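PDB 4FQD: NikO protein from Streptomyces tendae, which transfers an enolpyruvyl group in the biosynthesis of nikkomycin and belongs to the MurA subfamily of the EPSP synthase family. Local coordinates for residues P282-G287 with A315-A320; V28-F33 with I266-W271; N22-A27 with V276-E281; T260-L265 with I290-H295. The protein carries 4 engineered substitutions. All coordinates share one frame; numbering follows the deposited sequence.

Contact 1: P282-G287 with A315-A320; sequences PLRITG and ADEVTA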
loop_
_atom_site.group_PDB
_atom_site.type_symbol
_atom_site.label_atom_id
_atom_site.label_comp_id
_atom_site.label_asym_id
_atom_site.label_seq_id
_atom_site.Cartn_x
_atom_site.Cartn_y
_atom_site.Cartn_z
ATOM N N PRO A 282 -20.748 24.093 -2.961
ATOM C CA PRO A 282 -19.507 23.974 -2.186
ATOM C C PRO A 282 -19.737 24.118 -0.684
ATOM O O PRO A 282 -20.188 25.165 -0.219
ATOM C CB PRO A 282 -18.669 25.140 -2.708
ATOM C CG PRO A 282 -19.100 25.286 -4.117
ATOM C CD PRO A 282 -20.575 24.978 -4.128
ATOM N N LEU A 283 -19.431 23.061 0.062
ATOM C CA LEU A 283 -19.671 23.032 1.498
ATOM C C LEU A 283 -18.538 23.695 2.273
ATOM O O LEU A 283 -17.396 23.235 2.245
ATOM C CB LEU A 283 -19.852 21.590 1.975
ATOM C CG LEU A 283 -20.280 21.420 3.433
ATOM C CD1 LEU A 283 -21.687 21.961 3.636
ATOM C CD2 LEU A 283 -20.193 19.963 3.857
ATOM N N ARG A 284 -18.864 24.777 2.971
ATOM C CA ARG A 284 -17.876 25.504 3.756
ATOM C C ARG A 284 -17.704 24.854 5.125
ATOM O O ARG A 284 -18.676 24.657 5.856
ATOM C CB ARG A 284 -18.288 26.968 3.905
ATOM C CG ARG A 284 -17.131 27.950 3.847
ATOM C CD ARG A 284 -17.637 29.380 3.770
ATOM N NE ARG A 284 -18.442 29.732 4.935
ATOM C CZ ARG A 284 -17.955 30.293 6.036
ATOM N NH1 ARG A 284 -16.662 30.569 6.121
ATOM N NH2 ARG A 284 -18.756 30.579 7.050
ATOM N N ILE A 285 -16.464 24.514 5.461
ATOM C CA ILE A 285 -16.157 23.848 6.722
ATOM C C ILE A 285 -15.177 24.692 7.532
ATOM O O ILE A 285 -14.021 24.855 7.145
ATOM C CB ILE A 285 -15.543 22.459 6.476
ATOM C CG1 ILE A 285 -16.375 21.681 5.453
ATOM C CG2 ILE A 285 -15.424 21.688 7.781
ATOM C CD1 ILE A 285 -15.657 20.490 4.856
ATOM N N THR A 286 -15.642 25.222 8.659
ATOM C CA THR A 286 -14.840 26.156 9.445
ATOM C C THR A 286 -14.226 25.526 10.693
ATOM O O THR A 286 -14.663 24.474 11.159
ATOM C CB THR A 286 -15.661 27.390 9.867
ATOM O OG1 THR A 286 -16.703 26.990 10.766
ATOM C CG2 THR A 286 -16.274 28.068 8.649
ATOM N N GLY A 287 -13.209 26.193 11.230
ATOM C CA GLY A 287 -12.527 25.742 12.428
ATOM C C GLY A 287 -11.279 26.569 12.655
ATOM O O GLY A 287 -10.527 26.819 11.715
ATOM N N ALA A 315 -7.449 29.545 5.938
ATOM C CA ALA A 315 -6.843 29.575 7.264
ATOM C C ALA A 315 -7.756 28.955 8.316
ATOM O O ALA A 315 -7.366 28.019 9.015
ATOM C CB ALA A 315 -6.490 30.998 7.647
ATOM N N ASP A 316 -8.969 29.483 8.426
ATOM C CA ASP A 316 -9.930 28.989 9.404
ATOM C C ASP A 316 -11.104 28.284 8.735
ATOM O O ASP A 316 -12.114 27.999 9.376
ATOM C CB ASP A 316 -10.442 30.129 10.286
ATOM C CG ASP A 316 -9.331 30.812 11.057
ATOM O OD1 ASP A 316 -8.790 30.191 11.998
ATOM O OD2 ASP A 316 -9.004 31.973 10.729
ATOM N N GLU A 317 -10.966 28.003 7.443
ATOM C CA GLU A 317 -12.023 27.326 6.705
ATOM C C GLU A 317 -11.489 26.535 5.516
ATOM O O GLU A 317 -10.467 26.886 4.926
ATOM C CB GLU A 317 -13.073 28.332 6.224
ATOM C CG GLU A 317 -12.581 29.269 5.134
ATOM C CD GLU A 317 -13.704 30.068 4.500
ATOM O OE1 GLU A 317 -14.082 29.752 3.352
ATOM O OE2 GLU A 317 -14.204 31.012 5.145
ATOM N N VAL A 318 -12.185 25.454 5.180
ATOM C CA VAL A 318 -11.925 24.728 3.944
ATOM C C VAL A 318 -13.237 24.545 3.194
ATOM O O VAL A 318 -14.309 24.505 3.799
ATOM C CB VAL A 318 -11.263 23.355 4.189
ATOM C CG1 VAL A 318 -9.941 23.528 4.919
ATOM C CG2 VAL A 318 -12.192 22.436 4.965
ATOM N N THR A 319 -13.153 24.449 1.872
ATOM C CA THR A 319 -14.347 24.331 1.050
ATOM C C THR A 319 -14.309 23.076 0.184
ATOM O O THR A 319 -13.471 22.951 -0.708
ATOM C CB THR A 319 -14.537 25.572 0.161
ATOM O OG1 THR A 319 -14.775 26.719 0.986
ATOM C CG2 THR A 319 -15.714 25.379 -0.772
ATOM N N ALA A 320 -15.222 22.151 0.460
ATOM C CA ALA A 320 -15.299 20.903 -0.288
ATOM C C ALA A 320 -16.343 20.993 -1.396
ATOM O O ALA A 320 -17.507 21.302 -1.142
ATOM C CB ALA A 320 -15.609 19.745 0.646
#
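R284 and E317 meet diagonally over one face of an antiparallel strand pair, with the planes of guanidinium and carboxylate 52° apart. The arginine chain bends at chi3 (61°), turning NE out of line with the methylenes, and receives the carboxylate at its guanidinium edge. R284 NH1 stands 2.7 Å from E317 OE2 in a salt bridge whose N-H is bent to a weak 125°, while E317 OE1 rests 3.6 Å from R284 CG. T286 CG2 lies against E317 CB on the same face; at the end of the pair, T319 CG2 packs on P282 CB at 3.5 Å. An alanine in place of E317 would probably leave R284 without its carboxylate partner and its guanidinium free to turn. The other face is apolar: I285 CB touches V318 CG2 at 3.7 Å, and W271 and I272 cover the isoleucine. Between the faces, backbone bonds pair L283 with A320 and I285 with V318, and G287 N extends the pairing to D316 O. The strands are the inner two of a four-stranded mixed sheet packed on helix 265-278, as in the inverse beta/alpha barrel. Chemistry divides by face: apolar L283, I285, V318 and A320 suit the buried side, while threonines and the R284-E317 pair suit the side nearer solvent.

Contact 2: V28-F33 with I266-W271; sequences VRTSGF and IEVVTW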
loop_
_atom_site.group_PDB
_atom_site.type_symbol
_atom_site.label_atom_id
_atom_site.label_comp_id
_atom_site.label_asym_id
_atom_site.label_seq_id
_atom_site.Cartn_x
_atom_site.Cartn_y
_atom_site.Cartn_z
ATOM N N VAL A 28 -20.707 24.281 8.098
ATOM C CA VAL A 28 -20.469 23.461 9.279
ATOM C C VAL A 28 -19.243 23.951 10.040
ATOM O O VAL A 28 -18.247 24.355 9.439
ATOM C CB VAL A 28 -20.277 21.973 8.912
ATOM C CG1 VAL A 28 -21.592 21.362 8.459
ATOM C CG2 VAL A 28 -19.214 21.819 7.838
ATOM N N ARG A 29 -19.323 23.927 11.366
ATOM C CA ARG A 29 -18.177 24.275 12.194
ATOM C C ARG A 29 -17.652 23.037 12.909
ATOM O O ARG A 29 -18.417 22.267 13.491
ATOM C CB ARG A 29 -18.527 25.383 13.194
ATOM C CG ARG A 29 -19.672 25.052 14.135
ATOM C CD ARG A 29 -19.919 26.182 15.123
ATOM N NE ARG A 29 -18.759 26.441 15.973
ATOM C CZ ARG A 29 -18.218 27.641 16.154
ATOM N NH1 ARG A 29 -18.730 28.702 15.544
ATOM N NH2 ARG A 29 -17.164 27.784 16.948
ATOM N N THR A 30 -16.340 22.845 12.851
ATOM C CA THR A 30 -15.715 21.676 13.451
ATOM C C THR A 30 -15.467 21.874 14.938
ATOM O O THR A 30 -15.414 23.002 15.428
ATOM C CB THR A 30 -14.376 21.346 12.766
ATOM O OG1 THR A 30 -13.500 22.476 12.859
ATOM C CG2 THR A 30 -14.595 20.999 11.302
ATOM N N SER A 31 -15.322 20.764 15.653
ATOM C CA SER A 31 -14.932 20.803 17.055
ATOM C C SER A 31 -13.465 20.413 17.176
ATOM O O SER A 31 -12.865 19.928 16.216
ATOM C CB SER A 31 -15.806 19.864 17.887
ATOM O OG SER A 31 -17.156 20.294 17.891
ATOM N N GLY A 32 -12.890 20.630 18.355
ATOM C CA GLY A 32 -11.488 20.335 18.585
ATOM C C GLY A 32 -11.162 18.859 18.488
ATOM O O GLY A 32 -12.043 18.008 18.624
ATOM N N PHE A 33 -9.889 18.560 18.250
ATOM C CA PHE A 33 -9.426 17.185 18.112
ATOM C C PHE A 33 -9.620 16.412 19.412
ATOM O O PHE A 33 -9.085 16.781 20.457
ATOM C CB PHE A 33 -7.953 17.157 17.700
ATOM C CG PHE A 33 -7.508 15.849 17.103
ATOM C CD1 PHE A 33 -8.433 14.903 16.692
ATOM C CD2 PHE A 33 -6.158 15.567 16.956
ATOM C CE1 PHE A 33 -8.020 13.700 16.143
ATOM C CE2 PHE A 33 -5.739 14.368 16.409
ATOM C CZ PHE A 33 -6.669 13.434 16.001
ATOM N N ILE A 266 -10.430 13.897 11.848
ATOM C CA ILE A 266 -11.345 12.962 11.205
ATOM C C ILE A 266 -12.693 13.614 10.909
ATOM O O ILE A 266 -13.379 13.236 9.959
ATOM C CB ILE A 266 -11.537 11.684 12.045
ATOM C CG1 ILE A 266 -10.180 11.145 12.500
ATOM C CG2 ILE A 266 -12.282 10.624 11.249
ATOM C CD1 ILE A 266 -9.227 10.847 11.358
ATOM N N GLU A 267 -13.069 14.604 11.715
ATOM C CA GLU A 267 -14.300 15.342 11.460
ATOM C C GLU A 267 -14.174 16.127 10.159
ATOM O O GLU A 267 -15.129 16.222 9.388
ATOM C CB GLU A 267 -14.636 16.286 12.615
ATOM C CG GLU A 267 -15.964 17.009 12.431
ATOM C CD GLU A 267 -16.231 18.052 13.498
ATOM O OE1 GLU A 267 -15.393 18.200 14.413
ATOM O OE2 GLU A 267 -17.281 18.726 13.419
ATOM N N VAL A 268 -12.989 16.684 9.922
ATOM C CA VAL A 268 -12.715 17.401 8.682
ATOM C C VAL A 268 -12.854 16.458 7.493
ATOM O O VAL A 268 -13.506 16.788 6.502
ATOM C CB VAL A 268 -11.304 18.024 8.681
ATOM C CG1 VAL A 268 -10.978 18.606 7.313
ATOM C CG2 VAL A 268 -11.195 19.091 9.758
ATOM N N VAL A 269 -12.243 15.282 7.605
ATOM C CA VAL A 269 -12.350 14.249 6.582
ATOM C C VAL A 269 -13.811 13.884 6.343
ATOM O O VAL A 269 -14.254 13.763 5.199
ATOM C CB VAL A 269 -11.575 12.977 6.987
ATOM C CG1 VAL A 269 -11.814 11.857 5.981
ATOM C CG2 VAL A 269 -10.091 13.276 7.118
ATOM N N THR A 270 -14.554 13.729 7.434
ATOM C CA THR A 270 -15.962 13.352 7.374
ATOM C C THR A 270 -16.796 14.369 6.598
ATOM O O THR A 270 -17.640 13.998 5.784
ATOM C CB THR A 270 -16.556 13.184 8.787
ATOM O OG1 THR A 270 -15.783 12.227 9.522
ATOM C CG2 THR A 270 -17.999 12.710 8.710
ATOM N N TRP A 271 -16.550 15.650 6.849
ATOM C CA TRP A 271 -17.310 16.707 6.191
ATOM C C TRP A 271 -16.914 16.894 4.730
ATOM O O TRP A 271 -17.750 17.235 3.893
ATOM C CB TRP A 271 -17.187 18.027 6.956
ATOM C CG TRP A 271 -17.944 18.038 8.245
ATOM C CD1 TRP A 271 -17.430 18.202 9.498
ATOM C CD2 TRP A 271 -19.357 17.867 8.411
ATOM N NE1 TRP A 271 -18.435 18.149 10.433
ATOM C CE2 TRP A 271 -19.628 17.944 9.790
ATOM C CE3 TRP A 271 -20.420 17.659 7.525
ATOM C CZ2 TRP A 271 -20.915 17.820 10.306
ATOM C CZ3 TRP A 271 -21.696 17.538 8.038
ATOM C CH2 TRP A 271 -21.934 17.619 9.416
HETATM O O HOH W 1 -18.827 19.988 15.297
#
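E267 reaches from helix 265-278 to the backbone of S31, and its carboxylate makes the polar part of the contact. The S31 N-H points at E267 OE1 over 2.8 Å, nearly straight at 168°, and meets that oxygen on its syn side. With CG anti to the backbone N (chi1 -176°) and the chain extended beyond it, the glutamate is long enough to span the gap. Its other oxygen, OE2, offers the anti lone pair to W271 NE1 at 3.3 Å, one turn along the helix, and the oxygen lies in the plane of the indole. The bonds from S31 N and W271 NE1 thus hold both carboxylate oxygens and leave the group little freedom to rotate. A water 2.7 Å from E267 OE2 also lies within bonding distance of R29 O and S31 OG.

The apolar interactions lie beside this network. V28 CG1 sits over one face of W271, 3.8 Å from the centroid of the six-membered ring and 8° off its normal, a CH-pi contact; V28 CG2 comes near W271 CG and CD2. A branched valine suits a strand and offers two methyls to a wide, flat partner. T30 CG2 touches V268 CG2 at 4.2 Å, while its hydroxyl turns to T286 O.

L441 and L445 of helix 441-447 also pack on W271. A strand at the border of a mixed sheet laid over a buried helix is the arrangement expected of the inverse beta/alpha barrel of the EPSP synthase family, with helices inside and sheets outside.

Contact 3: N22-A27 with V276-E281; sequences NRLSGA and VLLADE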
loop_
_atom_site.group_PDB
_atom_site.type_symbol
_atom_site.label_atom_id
_atom_site.label_comp_id
_atom_site.label_asym_id
_atom_site.label_seq_id
_atom_site.Cartn_x
_atom_site.Cartn_y
_atom_site.Cartn_z
ATOM N N ASN A 22 -31.749 13.724 -0.630
ATOM C CA ASN A 22 -31.796 15.174 -0.498
ATOM C C ASN A 22 -30.403 15.792 -0.505
ATOM O O ASN A 22 -29.474 15.263 0.107
ATOM C CB ASN A 22 -32.546 15.573 0.774
ATOM C CG ASN A 22 -33.964 15.042 0.803
ATOM O OD1 ASN A 22 -34.850 15.569 0.130
ATOM N ND2 ASN A 22 -34.190 13.994 1.588
ATOM N N ARG A 23 -30.264 16.913 -1.202
ATOM C CA ARG A 23 -28.987 17.612 -1.284
ATOM C C ARG A 23 -28.745 18.488 -0.061
ATOM O O ARG A 23 -29.628 19.228 0.371
ATOM C CB ARG A 23 -28.919 18.449 -2.563
ATOM C CG ARG A 23 -28.656 17.626 -3.811
ATOM C CD ARG A 23 -27.230 17.102 -3.815
ATOM N NE ARG A 23 -27.063 15.947 -4.690
ATOM C CZ ARG A 23 -25.896 15.359 -4.932
ATOM N NH1 ARG A 23 -24.788 15.824 -4.372
ATOM N NH2 ARG A 23 -25.834 14.309 -5.739
ATOM N N LEU A 24 -27.542 18.396 0.494
ATOM C CA LEU A 24 -27.178 19.174 1.670
ATOM C C LEU A 24 -26.591 20.521 1.270
ATOM O O LEU A 24 -25.951 20.643 0.227
ATOM C CB LEU A 24 -26.172 18.405 2.529
ATOM C CG LEU A 24 -26.571 16.989 2.948
ATOM C CD1 LEU A 24 -25.512 16.381 3.854
ATOM C CD2 LEU A 24 -27.930 16.990 3.628
ATOM N N SER A 25 -26.812 21.530 2.105
ATOM C CA SER A 25 -26.261 22.859 1.861
ATOM C C SER A 25 -26.148 23.648 3.160
ATOM O O SER A 25 -26.896 23.412 4.110
ATOM C CB SER A 25 -27.122 23.627 0.854
ATOM O OG SER A 25 -28.426 23.850 1.361
ATOM N N GLY A 26 -25.207 24.585 3.194
ATOM C CA GLY A 26 -24.992 25.405 4.370
ATOM C C GLY A 26 -23.541 25.411 4.809
ATOM O O GLY A 26 -22.639 25.146 4.013
ATOM N N ALA A 27 -23.317 25.714 6.082
ATOM C CA ALA A 27 -21.971 25.740 6.636
ATOM C C ALA A 27 -21.880 24.866 7.879
ATOM O O ALA A 27 -22.852 24.719 8.620
ATOM C CB ALA A 27 -21.556 27.167 6.957
ATOM N N VAL A 276 -18.553 16.423 -0.820
ATOM C CA VAL A 276 -18.298 15.930 -2.169
ATOM C C VAL A 276 -19.457 15.083 -2.696
ATOM O O VAL A 276 -19.824 15.177 -3.870
ATOM C CB VAL A 276 -16.983 15.113 -2.225
ATOM C CG1 VAL A 276 -16.868 14.348 -3.533
ATOM C CG2 VAL A 276 -15.782 16.027 -2.036
ATOM N N LEU A 277 -20.048 14.278 -1.820
ATOM C CA LEU A 277 -21.033 13.286 -2.244
ATOM C C LEU A 277 -22.492 13.670 -1.990
ATOM O O LEU A 277 -23.392 13.148 -2.646
ATOM C CB LEU A 277 -20.740 11.937 -1.582
ATOM C CG LEU A 277 -19.356 11.341 -1.849
ATOM C CD1 LEU A 277 -19.197 10.006 -1.136
ATOM C CD2 LEU A 277 -19.116 11.190 -3.343
ATOM N N LEU A 278 -22.731 14.576 -1.046
ATOM C CA LEU A 278 -24.101 14.869 -0.626
ATOM C C LEU A 278 -24.558 16.304 -0.883
ATOM O O LEU A 278 -25.757 16.574 -0.929
ATOM C CB LEU A 278 -24.292 14.517 0.853
ATOM C CG LEU A 278 -23.958 13.077 1.247
ATOM C CD1 LEU A 278 -24.147 12.871 2.744
ATOM C CD2 LEU A 278 -24.799 12.087 0.453
ATOM N N ALA A 279 -23.611 17.221 -1.048
ATOM C CA ALA A 279 -23.949 18.628 -1.243
ATOM C C ALA A 279 -24.167 18.974 -2.714
ATOM O O ALA A 279 -23.677 18.278 -3.602
ATOM C CB ALA A 279 -22.874 19.521 -0.639
ATOM N N ASP A 280 -24.911 20.048 -2.964
ATOM C CA ASP A 280 -25.129 20.527 -4.327
ATOM C C ASP A 280 -24.414 21.857 -4.552
ATOM O O ASP A 280 -24.301 22.333 -5.682
ATOM C CB ASP A 280 -26.623 20.654 -4.633
ATOM C CG ASP A 280 -27.341 21.560 -3.660
ATOM O OD1 ASP A 280 -26.805 21.782 -2.556
ATOM O OD2 ASP A 280 -28.442 22.046 -3.993
ATOM N N GLU A 281 -23.939 22.450 -3.463
ATOM C CA GLU A 281 -23.093 23.635 -3.520
ATOM C C GLU A 281 -21.857 23.394 -2.658
ATOM O O GLU A 281 -21.899 22.572 -1.741
ATOM C CB GLU A 281 -23.857 24.870 -3.038
ATOM C CG GLU A 281 -24.811 25.453 -4.069
ATOM C CD GLU A 281 -24.098 25.945 -5.318
ATOM O OE1 GLU A 281 -23.116 26.708 -5.189
ATOM O OE2 GLU A 281 -24.519 25.567 -6.431
HETATM O O HOH W 2 -22.150 14.982 -5.599
HETATM O O HOH W 3 -23.017 12.391 -5.623
#
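L24 and L278 meet through both backbone and side chain. The amide of L24 gives a straight bond (171°) to L278 O at 2.9 Å, approaching from above the carbonyl plane, while the two leucine side chains run abreast, L24 CD1 being 3.7 Å from L278 CB. Next along the chain, A279 CA makes a C-H...O contact of 3.2 Å with L24 O, which also receives a weak bond from D280 N.

R23 supplies the polar grip. Its chain bends at chi2 (-71°), bringing CD back to within 3.3 Å of L278 O, and beyond it NH1 donates to A279 O at 2.8 Å, again from above the carbonyl plane. R23 and D280 run antiparallel alongside one another: the arginine methylenes brush D280 CB, but R23 NE and D280 OD1 remain 6.2 Å apart.

Waters form the next shell. One joins R23 NH1 to V276 O; another bonds L277 O and accepts a weak bond from R23 NH2. Farther out, L277 packs on L349 and L350 of helix 344-351, and L24 rests on A450. The loop between strands 14-19 and 27-29 thus runs across the C-terminal end of helix 265-278, bridged at L24 and A279.

Arginine suits this place because its flexible chain carries a donor-rich head to carbonyls near that helix end. The positive charge would probably be welcome there, where the helix dipole is negative; R23 and D280 touch through their carbons, and any attraction between their charges is probably weak at this distance.

Contact 4: T260-L265 with I290-H295; sequences TLIPDL and IDRAVH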
loop_
_atom_site.group_PDB
_atom_site.type_symbol
_atom_site.label_atom_id
_atom_site.label_comp_id
_atom_site.label_asym_id
_atom_site.label_seq_id
_atom_site.Cartn_x
_atom_site.Cartn_y
_atom_site.Cartn_z
ATOM N N THR A 260 -5.465 26.413 22.315
ATOM C CA THR A 260 -6.608 26.236 21.430
ATOM C C THR A 260 -6.425 24.974 20.595
ATOM O O THR A 260 -5.510 24.892 19.774
ATOM C CB THR A 260 -6.783 27.442 20.494
ATOM O OG1 THR A 260 -6.900 28.638 21.272
ATOM C CG2 THR A 260 -8.027 27.273 19.636
ATOM N N LEU A 261 -7.296 23.992 20.809
ATOM C CA LEU A 261 -7.179 22.701 20.138
ATOM C C LEU A 261 -7.249 22.802 18.621
ATOM O O LEU A 261 -7.989 23.617 18.069
ATOM C CB LEU A 261 -8.260 21.733 20.626
ATOM C CG LEU A 261 -8.126 21.194 22.049
ATOM C CD1 LEU A 261 -9.221 20.178 22.338
ATOM C CD2 LEU A 261 -6.752 20.586 22.271
ATOM N N ILE A 262 -6.462 21.965 17.956
ATOM C CA ILE A 262 -6.537 21.816 16.512
ATOM C C ILE A 262 -7.891 21.193 16.171
ATOM O O ILE A 262 -8.371 20.322 16.899
ATOM C CB ILE A 262 -5.365 20.942 15.990
ATOM C CG1 ILE A 262 -5.357 20.866 14.464
ATOM C CG2 ILE A 262 -5.405 19.548 16.601
ATOM C CD1 ILE A 262 -4.141 20.158 13.906
ATOM N N PRO A 263 -8.538 21.672 15.095
ATOM C CA PRO A 263 -9.815 21.096 14.662
ATOM C C PRO A 263 -9.715 19.587 14.464
ATOM O O PRO A 263 -8.675 19.097 14.021
ATOM C CB PRO A 263 -10.070 21.792 13.327
ATOM C CG PRO A 263 -9.422 23.122 13.489
ATOM C CD PRO A 263 -8.190 22.876 14.319
ATOM N N ASP A 264 -10.782 18.867 14.805
ATOM C CA ASP A 264 -10.790 17.409 14.736
ATOM C C ASP A 264 -10.462 16.925 13.328
ATOM O O ASP A 264 -11.176 17.231 12.374
ATOM C CB ASP A 264 -12.139 16.854 15.193
ATOM C CG ASP A 264 -12.091 15.366 15.482
ATOM O OD1 ASP A 264 -12.148 14.568 14.523
ATOM O OD2 ASP A 264 -12.000 14.993 16.671
ATOM N N LEU A 265 -9.373 16.172 13.214
ATOM C CA LEU A 265 -8.851 15.740 11.924
ATOM C C LEU A 265 -9.836 14.863 11.157
ATOM O O LEU A 265 -10.056 15.061 9.963
ATOM C CB LEU A 265 -7.527 14.994 12.111
ATOM C CG LEU A 265 -6.441 15.727 12.901
ATOM C CD1 LEU A 265 -5.152 14.924 12.927
ATOM C CD2 LEU A 265 -6.199 17.106 12.322
ATOM N N ILE A 290 -7.754 25.580 11.076
ATOM C CA ILE A 290 -8.057 24.355 10.345
ATOM C C ILE A 290 -6.978 24.051 9.308
ATOM O O ILE A 290 -6.868 22.922 8.828
ATOM C CB ILE A 290 -9.439 24.428 9.659
ATOM C CG1 ILE A 290 -9.989 23.022 9.400
ATOM C CG2 ILE A 290 -9.361 25.231 8.371
ATOM C CD1 ILE A 290 -11.379 23.009 8.804
ATOM N N ASP A 291 -6.182 25.062 8.969
ATOM C CA ASP A 291 -5.068 24.881 8.048
ATOM C C ASP A 291 -4.032 23.928 8.637
ATOM O O ASP A 291 -3.397 23.163 7.913
ATOM C CB ASP A 291 -4.426 26.225 7.694
ATOM C CG ASP A 291 -4.159 27.088 8.915
ATOM O OD1 ASP A 291 -4.277 26.581 10.050
ATOM O OD2 ASP A 291 -3.824 28.279 8.736
ATOM N N ARG A 292 -3.870 23.982 9.956
ATOM C CA ARG A 292 -2.991 23.055 10.659
ATOM C C ARG A 292 -3.537 21.637 10.569
ATOM O O ARG A 292 -2.781 20.676 10.420
ATOM C CB ARG A 292 -2.834 23.460 12.126
ATOM C CG ARG A 292 -1.896 24.629 12.349
ATOM C CD ARG A 292 -1.846 25.032 13.814
ATOM N NE ARG A 292 -1.510 23.911 14.686
ATOM C CZ ARG A 292 -2.259 23.511 15.708
ATOM N NH1 ARG A 292 -3.389 24.147 15.993
ATOM N NH2 ARG A 292 -1.878 22.478 16.449
ATOM N N ALA A 293 -4.859 21.516 10.665
ATOM C CA ALA A 293 -5.523 20.224 10.540
ATOM C C ALA A 293 -5.321 19.660 9.141
ATOM O O ALA A 293 -5.054 18.470 8.976
ATOM C CB ALA A 293 -7.005 20.355 10.853
ATOM N N VAL A 294 -5.441 20.526 8.139
ATOM C CA VAL A 294 -5.247 20.135 6.748
ATOM C C VAL A 294 -3.826 19.641 6.500
ATOM O O VAL A 294 -3.624 18.593 5.885
ATOM C CB VAL A 294 -5.559 21.301 5.786
ATOM C CG1 VAL A 294 -5.009 21.017 4.394
ATOM C CG2 VAL A 294 -7.052 21.548 5.734
ATOM N N HIS A 295 -2.846 20.398 6.986
ATOM C CA HIS A 295 -1.444 20.033 6.817
ATOM C C HIS A 295 -1.128 18.707 7.499
ATOM O O HIS A 295 -0.303 17.932 7.018
ATOM C CB HIS A 295 -0.528 21.131 7.357
ATOM C CG HIS A 295 0.925 20.780 7.301
ATOM N ND1 HIS A 295 1.623 20.325 8.399
ATOM C CD2 HIS A 295 1.810 20.802 6.276
ATOM C CE1 HIS A 295 2.877 20.089 8.054
ATOM N NE2 HIS A 295 3.015 20.370 6.771
#
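P263, I262 and L265 press their carbons on the N-terminal part of helix 290-296, with no hydrogen bond between the two segments. In the tight part, P263 CG comes to 3.6 Å from I290 CA, and L265 CD2 meets A293 CB at 3.7 Å. I262 holds its CG1 anti to the backbone N (chi1 -175°), and beyond it CD1 lies 3.6 Å from A293 N. Alanine suits the centre of this patch: its single methyl lets I262 and L265 come up to the helix backbone. T30 backs P263, and F33 and F340 pack on L265.

The looser side is exposed and belongs to R292. Its chain bends at chi3, and I262 CD1 stands 4.1 Å above one face of the guanidinium, offset toward the rim; I262 CB is 3.8 Å from R292 NH1. The charge itself is met outside the contact by D223 of helix 219-231, in a salt bridge through NH2. An alanine in place of I262 would probably open a gap beside A293 and strip the guanidinium face of its CD1 cover, with only CB left near it.

Segment 260-265 leads from the sheet containing strand 257-260 into helix 265-278, whose N-cap is D264, consistent with one of the links between the two domains of this family. Lacking hydrogen bonds of its own, the contact with helix 290-296 rests on shape and apolar burial, while the charge of R292 finds its direction in D223.

Contacts 2 and 4 are buried, whereas contacts 1 and 3 are partly buried and carry exposed polar chains. Helix 265-278 serves both contact 2, along its earlier part, and contact 3, near its C-terminus. Contacts 1 and 2 share one sheet, where strand 283-286 lies beside strand 27-29 and T286 N bonds V28 O. Contacts 2 and 4 are joined by backbone bonds from F33 N to I262 O and D264 N to S31 O; contacts 3 and 4 do not touch, their nearest atoms being about 11 Å apart. Chemistry follows place: strand pairing in contact 1, a buried carboxylate network in 2, carbonyls and waters in 3, apolar fit in 4.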